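Local coordinates for protein angel homolog 2 (Homo sapiens, PDB 6RVZ) that probably hydrolyses 2',3'-cyclic phosphate ends of RNA and probably binds mRNA 3'-untranslated regions, at residues Leu196-Arg201 against Ser265-Ser270; Leu259-Val264 against Gly273-Ser278. All coordinates share one frame; numbering follows the deposited sequence.

Contact 1: Leu196-Arg201 against Ser265-Ser270. With KL2 (adenosine-2',3'-vanadate), chain B.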
loop_
_atom_site.group_PDB
_atom_site.type_symbol
_atom_site.label_atom_id
_atom_site.label_comp_id
_atom_site.label_asym_id
_atom_site.label_seq_id
_atom_site.Cartn_x
_atom_site.Cartn_y
_atom_site.Cartn_z
ATOM N N LEU A 196 -3.186 -2.630 -5.199
ATOM C CA LEU A 196 -3.304 -3.823 -6.029
ATOM C C LEU A 196 -4.766 -4.084 -6.396
ATOM O O LEU A 196 -5.676 -3.612 -5.713
ATOM C CB LEU A 196 -2.712 -5.026 -5.284
ATOM C CG LEU A 196 -1.202 -5.004 -5.045
ATOM C CD1 LEU A 196 -0.710 -6.374 -4.604
ATOM C CD2 LEU A 196 -0.447 -4.549 -6.284
ATOM N N LEU A 197 -4.960 -4.858 -7.479
ATOM C CA LEU A 197 -6.268 -5.273 -7.972
ATOM C C LEU A 197 -7.146 -5.752 -6.817
ATOM O O LEU A 197 -6.706 -6.541 -5.986
ATOM C CB LEU A 197 -6.079 -6.397 -9.001
ATOM C CG LEU A 197 -7.359 -7.062 -9.508
ATOM C CD1 LEU A 197 -8.235 -6.063 -10.250
ATOM C CD2 LEU A 197 -7.037 -8.251 -10.398
ATOM N N TYR A 198 -8.397 -5.275 -6.790
ATOM C CA TYR A 198 -9.349 -5.639 -5.754
ATOM C C TYR A 198 -9.912 -7.039 -6.000
ATOM O O TYR A 198 -9.951 -7.849 -5.076
ATOM C CB TYR A 198 -10.477 -4.608 -5.682
ATOM C CG TYR A 198 -11.627 -5.023 -4.802
ATOM C CD1 TYR A 198 -11.516 -4.997 -3.423
ATOM C CD2 TYR A 198 -12.819 -5.472 -5.349
ATOM C CE1 TYR A 198 -12.560 -5.394 -2.606
ATOM C CE2 TYR A 198 -13.874 -5.873 -4.548
ATOM C CZ TYR A 198 -13.745 -5.835 -3.171
ATOM O OH TYR A 198 -14.782 -6.226 -2.374
ATOM N N ASN A 199 -10.356 -7.304 -7.239
ATOM C CA ASN A 199 -11.098 -8.510 -7.586
ATOM C C ASN A 199 -10.561 -9.708 -6.802
ATOM O O ASN A 199 -9.447 -10.162 -7.049
ATOM C CB ASN A 199 -11.072 -8.780 -9.094
ATOM C CG ASN A 199 -12.014 -9.889 -9.515
ATOM O OD1 ASN A 199 -11.707 -11.068 -9.354
ATOM N ND2 ASN A 199 -13.162 -9.525 -10.060
ATOM N N PRO A 200 -11.322 -10.248 -5.821
ATOM C CA PRO A 200 -10.842 -11.355 -4.988
ATOM C C PRO A 200 -10.374 -12.620 -5.714
ATOM O O PRO A 200 -9.463 -13.293 -5.233
ATOM C CB PRO A 200 -12.064 -11.684 -4.111
ATOM C CG PRO A 200 -12.819 -10.376 -4.031
ATOM C CD PRO A 200 -12.655 -9.777 -5.411
ATOM N N ARG A 201 -10.990 -12.942 -6.861
ATOM C CA ARG A 201 -10.735 -14.200 -7.553
ATOM C C ARG A 201 -9.355 -14.204 -8.214
ATOM O O ARG A 201 -8.701 -15.242 -8.243
ATOM C CB ARG A 201 -11.821 -14.481 -8.602
ATOM C CG ARG A 201 -11.626 -15.784 -9.369
ATOM C CD ARG A 201 -12.843 -16.204 -10.170
ATOM N NE ARG A 201 -13.145 -15.348 -11.314
ATOM C CZ ARG A 201 -13.619 -15.773 -12.481
ATOM N NH1 ARG A 201 -13.767 -17.066 -12.714
ATOM N NH2 ARG A 201 -13.930 -14.895 -13.419
ATOM N N SER A 265 -5.097 -13.914 -2.116
ATOM C CA SER A 265 -5.318 -12.680 -1.371
ATOM C C SER A 265 -5.838 -12.952 0.041
ATOM O O SER A 265 -5.601 -12.162 0.953
ATOM C CB SER A 265 -6.270 -11.789 -2.122
ATOM O OG SER A 265 -7.597 -12.287 -2.064
ATOM N N GLY A 266 -6.587 -14.051 0.200
ATOM C CA GLY A 266 -7.250 -14.368 1.454
ATOM C C GLY A 266 -8.521 -13.543 1.667
ATOM O O GLY A 266 -9.090 -13.561 2.755
ATOM N N GLN A 267 -8.959 -12.825 0.622
ATOM C CA GLN A 267 -10.219 -12.098 0.640
ATOM C C GLN A 267 -11.376 -13.098 0.693
ATOM O O GLN A 267 -11.238 -14.234 0.240
ATOM C CB GLN A 267 -10.345 -11.209 -0.602
ATOM C CG GLN A 267 -9.474 -9.960 -0.575
ATOM C CD GLN A 267 -9.366 -9.328 -1.943
ATOM O OE1 GLN A 267 -8.747 -9.880 -2.849
ATOM N NE2 GLN A 267 -9.959 -8.156 -2.101
ATOM N N GLU A 268 -12.519 -12.655 1.234
ATOM C CA GLU A 268 -13.703 -13.495 1.360
ATOM C C GLU A 268 -14.222 -13.891 -0.024
ATOM O O GLU A 268 -14.509 -13.030 -0.854
ATOM C CB GLU A 268 -14.802 -12.789 2.165
ATOM C CG GLU A 268 -15.022 -13.383 3.548
ATOM C CD GLU A 268 -16.115 -12.712 4.367
ATOM O OE1 GLU A 268 -15.934 -12.583 5.597
ATOM O OE2 GLU A 268 -17.146 -12.323 3.776
ATOM N N GLN A 269 -14.330 -15.212 -0.247
ATOM C CA GLN A 269 -14.922 -15.796 -1.444
ATOM C C GLN A 269 -15.104 -17.301 -1.228
ATOM O O GLN A 269 -14.561 -17.861 -0.277
ATOM C CB GLN A 269 -14.052 -15.526 -2.674
ATOM C CG GLN A 269 -12.641 -16.080 -2.557
ATOM C CD GLN A 269 -11.719 -15.437 -3.561
ATOM O OE1 GLN A 269 -11.877 -15.609 -4.766
ATOM N NE2 GLN A 269 -10.755 -14.676 -3.064
ATOM N N SER A 270 -15.859 -17.947 -2.127
ATOM C CA SER A 270 -16.233 -19.350 -1.987
ATOM C C SER A 270 -15.009 -20.261 -2.092
ATOM O O SER A 270 -14.795 -21.112 -1.231
ATOM C CB SER A 270 -17.282 -19.725 -3.008
ATOM O OG SER A 270 -16.845 -19.408 -4.323
HETATM O O2V KL2 B . -11.537 -2.672 -0.563
HETATM V V KL2 B . -10.480 -1.237 -1.408
HETATM O "O2'" KL2 B . -12.110 -0.560 -2.326
HETATM O O1V KL2 B . -8.701 -2.002 -0.593
HETATM O O3V KL2 B . -10.257 0.621 -0.459
HETATM O "O3'" KL2 B . -9.855 -1.461 -3.290
HETATM C "C3'" KL2 B . -10.894 -1.271 -4.253
HETATM C "C2'" KL2 B . -12.254 -1.192 -3.588
HETATM C "C4'" KL2 B . -10.831 0.050 -4.996
HETATM C "C5'" KL2 B . -9.852 -0.010 -6.165
HETATM O "O5'" KL2 B . -10.344 -0.897 -7.177
HETATM O "O4'" KL2 B . -12.190 0.313 -5.402
HETATM C "C1'" KL2 B . -13.113 -0.375 -4.535
HETATM N N1 KL2 B . -16.887 -3.959 -4.238
HETATM C C2 KL2 B . -16.252 -3.326 -3.237
HETATM N N3 KL2 B . -15.294 -2.417 -3.477
HETATM C C4 KL2 B . -14.941 -2.121 -4.751
HETATM C C5 KL2 B . -15.580 -2.768 -5.798
HETATM C C6 KL2 B . -16.571 -3.701 -5.524
HETATM N N6 KL2 B . -17.209 -4.345 -6.530
HETATM N N7 KL2 B . -15.050 -2.308 -6.942
HETATM C C8 KL2 B . -14.115 -1.402 -6.602
HETATM N N9 KL2 B . -14.038 -1.284 -5.276
HETATM O O HOH W 1 -6.839 -13.970 -4.545
#
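Gln267 turns its side-chain amide onto the backbone of Tyr198, where two loops of the endonuclease/exonuclease/phosphatase fold meet beside the bound adenosine-2',3'-vanadate. Its NE2 donates to Tyr198 O at 3.0 Å, lying in the carbonyl plane on a lone pair, and the bond is somewhat bent at 147°. The same nitrogen stands 3.8 Å from Tyr198 CD1, approaching the ring obliquely, with the ring and amide planes nearly perpendicular. With CG anti to the backbone N (chi1 170°), the Tyr198 ring is carried over to the ligand, one face against the adenine and OH 3.4 Å from C2 of the ligand.

Pro200 fills the middle of the interface, its CB 3.9 Å from Gln267 CB and also touching the amide of Gln269. Pro200 O takes a direct bond as well: Gln269 NE2 comes within 2.9 Å of it, well above the carbonyl plane and not on a lone pair, although Pro200 O does lie in the amide plane of Gln269. A water accepts from Ser265 N and lies 2.8 Å from Pro200 O, to which it can donate.

What sets the Gln267 amide is a second shell of donors at its other end, OE1, where Lys206 of helix 203-221 and Ser265 both bond. With donors at OE1 and an acceptor at NE2, the amide has little reason to flip. Ser265 OG accepts from Gln267 N, which makes an ST turn, and donates to Gln267 OE1 at 2.8 Å, in the carbonyl plane on a lone pair.

Contact 2: Leu259-Val264 against Gly273-Ser278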
loop_
_atom_site.group_PDB
_atom_site.type_symbol
_atom_site.label_atom_id
_atom_site.label_comp_id
_atom_site.label_asym_id
_atom_site.label_seq_id
_atom_site.Cartn_x
_atom_site.Cartn_y
_atom_site.Cartn_z
ATOM N N LEU A 259 -2.253 -23.942 -5.791
ATOM C CA LEU A 259 -2.899 -22.863 -5.063
ATOM C C LEU A 259 -3.996 -22.264 -5.941
ATOM O O LEU A 259 -3.699 -21.746 -7.013
ATOM C CB LEU A 259 -1.834 -21.817 -4.706
ATOM C CG LEU A 259 -2.312 -20.602 -3.907
ATOM C CD1 LEU A 259 -2.980 -21.020 -2.605
ATOM C CD2 LEU A 259 -1.156 -19.654 -3.622
ATOM N N PRO A 260 -5.289 -22.321 -5.536
ATOM C CA PRO A 260 -6.350 -21.636 -6.277
ATOM C C PRO A 260 -6.107 -20.130 -6.340
ATOM O O PRO A 260 -5.599 -19.541 -5.389
ATOM C CB PRO A 260 -7.634 -21.938 -5.488
ATOM C CG PRO A 260 -7.298 -23.154 -4.649
ATOM C CD PRO A 260 -5.811 -23.058 -4.375
ATOM N N ILE A 261 -6.493 -19.515 -7.464
ATOM C CA ILE A 261 -6.199 -18.115 -7.727
ATOM C C ILE A 261 -6.914 -17.219 -6.712
ATOM O O ILE A 261 -6.408 -16.151 -6.378
ATOM C CB ILE A 261 -6.534 -17.745 -9.190
ATOM C CG1 ILE A 261 -7.998 -18.002 -9.557
ATOM C CG2 ILE A 261 -5.592 -18.465 -10.145
ATOM C CD1 ILE A 261 -8.363 -17.503 -10.935
ATOM N N GLY A 262 -8.080 -17.654 -6.213
ATOM C CA GLY A 262 -8.849 -16.881 -5.248
ATOM C C GLY A 262 -8.252 -16.903 -3.841
ATOM O O GLY A 262 -8.545 -16.021 -3.040
ATOM N N LYS A 263 -7.412 -17.905 -3.545
ATOM C CA LYS A 263 -6.833 -18.073 -2.219
ATOM C C LYS A 263 -5.621 -17.165 -1.998
ATOM O O LYS A 263 -5.185 -17.011 -0.861
ATOM C CB LYS A 263 -6.413 -19.530 -2.001
ATOM C CG LYS A 263 -7.562 -20.505 -1.789
ATOM C CD LYS A 263 -7.304 -21.521 -0.695
ATOM C CE LYS A 263 -8.574 -21.950 0.010
ATOM N NZ LYS A 263 -8.995 -20.951 1.020
ATOM N N VAL A 264 -5.067 -16.588 -3.073
ATOM C CA VAL A 264 -3.836 -15.810 -3.006
ATOM C C VAL A 264 -3.981 -14.652 -2.014
ATOM O O VAL A 264 -3.097 -14.436 -1.185
ATOM C CB VAL A 264 -3.432 -15.306 -4.407
ATOM C CG1 VAL A 264 -2.412 -14.174 -4.354
ATOM C CG2 VAL A 264 -2.919 -16.439 -5.283
ATOM N N GLY A 273 -14.637 -24.226 -7.495
ATOM C CA GLY A 273 -14.599 -24.118 -8.945
ATOM C C GLY A 273 -13.526 -23.163 -9.466
ATOM O O GLY A 273 -13.628 -22.685 -10.594
ATOM N N GLN A 274 -12.486 -22.912 -8.660
ATOM C CA GLN A 274 -11.425 -21.994 -9.045
ATOM C C GLN A 274 -10.263 -22.776 -9.654
ATOM O O GLN A 274 -9.923 -23.861 -9.187
ATOM C CB GLN A 274 -10.980 -21.150 -7.850
ATOM C CG GLN A 274 -11.920 -19.990 -7.552
ATOM C CD GLN A 274 -11.447 -19.156 -6.388
ATOM O OE1 GLN A 274 -10.408 -19.424 -5.789
ATOM N NE2 GLN A 274 -12.222 -18.140 -6.050
ATOM N N ARG A 275 -9.650 -22.210 -10.702
ATOM C CA ARG A 275 -8.510 -22.836 -11.350
ATOM C C ARG A 275 -7.273 -22.578 -10.494
ATOM O O ARG A 275 -7.243 -21.645 -9.694
ATOM C CB ARG A 275 -8.356 -22.371 -12.806
ATOM C CG ARG A 275 -7.953 -20.917 -13.003
ATOM C CD ARG A 275 -7.981 -20.520 -14.473
ATOM N NE ARG A 275 -7.981 -19.070 -14.577
ATOM C CZ ARG A 275 -6.904 -18.300 -14.473
ATOM N NH1 ARG A 275 -5.708 -18.843 -14.315
ATOM N NH2 ARG A 275 -7.029 -16.985 -14.534
ATOM N N ILE A 276 -6.286 -23.463 -10.659
ATOM C CA ILE A 276 -5.048 -23.466 -9.898
ATOM C C ILE A 276 -4.049 -22.567 -10.628
ATOM O O ILE A 276 -4.154 -22.386 -11.839
ATOM C CB ILE A 276 -4.569 -24.929 -9.730
ATOM C CG1 ILE A 276 -5.225 -25.606 -8.523
ATOM C CG2 ILE A 276 -3.053 -25.039 -9.660
ATOM C CD1 ILE A 276 -6.722 -25.414 -8.428
ATOM N N LEU A 277 -3.099 -21.985 -9.885
ATOM C CA LEU A 277 -2.110 -21.084 -10.461
ATOM C C LEU A 277 -1.251 -21.826 -11.485
ATOM O O LEU A 277 -0.818 -22.951 -11.237
ATOM C CB LEU A 277 -1.236 -20.495 -9.347
ATOM C CG LEU A 277 -1.762 -19.222 -8.686
ATOM C CD1 LEU A 277 -0.927 -18.870 -7.465
ATOM C CD2 LEU A 277 -1.783 -18.058 -9.666
ATOM N N SER A 278 -1.013 -21.172 -12.633
ATOM C CA SER A 278 -0.153 -21.699 -13.683
ATOM C C SER A 278 1.315 -21.550 -13.290
ATOM O O SER A 278 1.671 -20.645 -12.539
ATOM C CB SER A 278 -0.429 -21.015 -15.002
ATOM O OG SER A 278 -1.719 -21.352 -15.491
#
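Pro260 and Ile276 form a single antiparallel bridge as a non-hydrogen-bonded pair, their CA atoms 4.3 Å apart, flanked by the bonds Leu277 N to Leu259 O (2.9 Å) and Ile261 N to Arg275 O (3.2 Å). Pro260, which has no N-H to give, fits such a position, and its CA-H faces Arg275 O instead. On one side of the bridge Leu277 divides its methyls: CD1 meets Val264 CG2 and Leu259 CD2, the latter at 3.9 Å, while CD2 meets Ile261 CG2. Leu207 of helix 203-221 packs against this cluster.

Right after the bridge the chain folds into a type I beta turn over Pro260-Lys263, closed by Lys263 N to Pro260 O, all within the long connection between strands 253-255 and 329-331. Gln274 lies against this turn, its OE1 accepting a weak, bent bond from Gly262 N at 3.0 Å; a CB on Gly262 would run into that oxygen. Gln274 NE2 in turn donates to Gln269 OE1. Cutting Gln274 back to an alanine would probably leave Gly262 N and Gln269 OE1 without these mates and open a gap over the turn.

A chi1 of 58° sends CG1 of Ile261 over toward Arg275, and CD1 sits 3.7 Å above one face of the Arg275 guanidinium, offset toward the rim. Arg275 NH2 makes a salt bridge with Asp204.

The four segments interleave along the chain, 259-264 running directly into 265-270, and the centres of contacts 1 and 2 lie 11 Å apart. Gln269 and Gln274 join them, with a probable hydrogen bond of 2.9 Å between Gln269 OE1 and Gln274 NE2, and Arg201 packs against Ile261 and Gln274. Contact 1 is the one at the ligand: the side chain of Tyr198 is about 7 Å from a magnesium ion, and the ligand is also hydrogen-bonded to His195, Asn238 and His418. The centre of contact 2 lies about 23 Å from the centre of the chain, that of contact 1 about 15 Å. Helix 203-221 serves both, through Lys206 in contact 1 and Asp204 and Leu207 in contact 2.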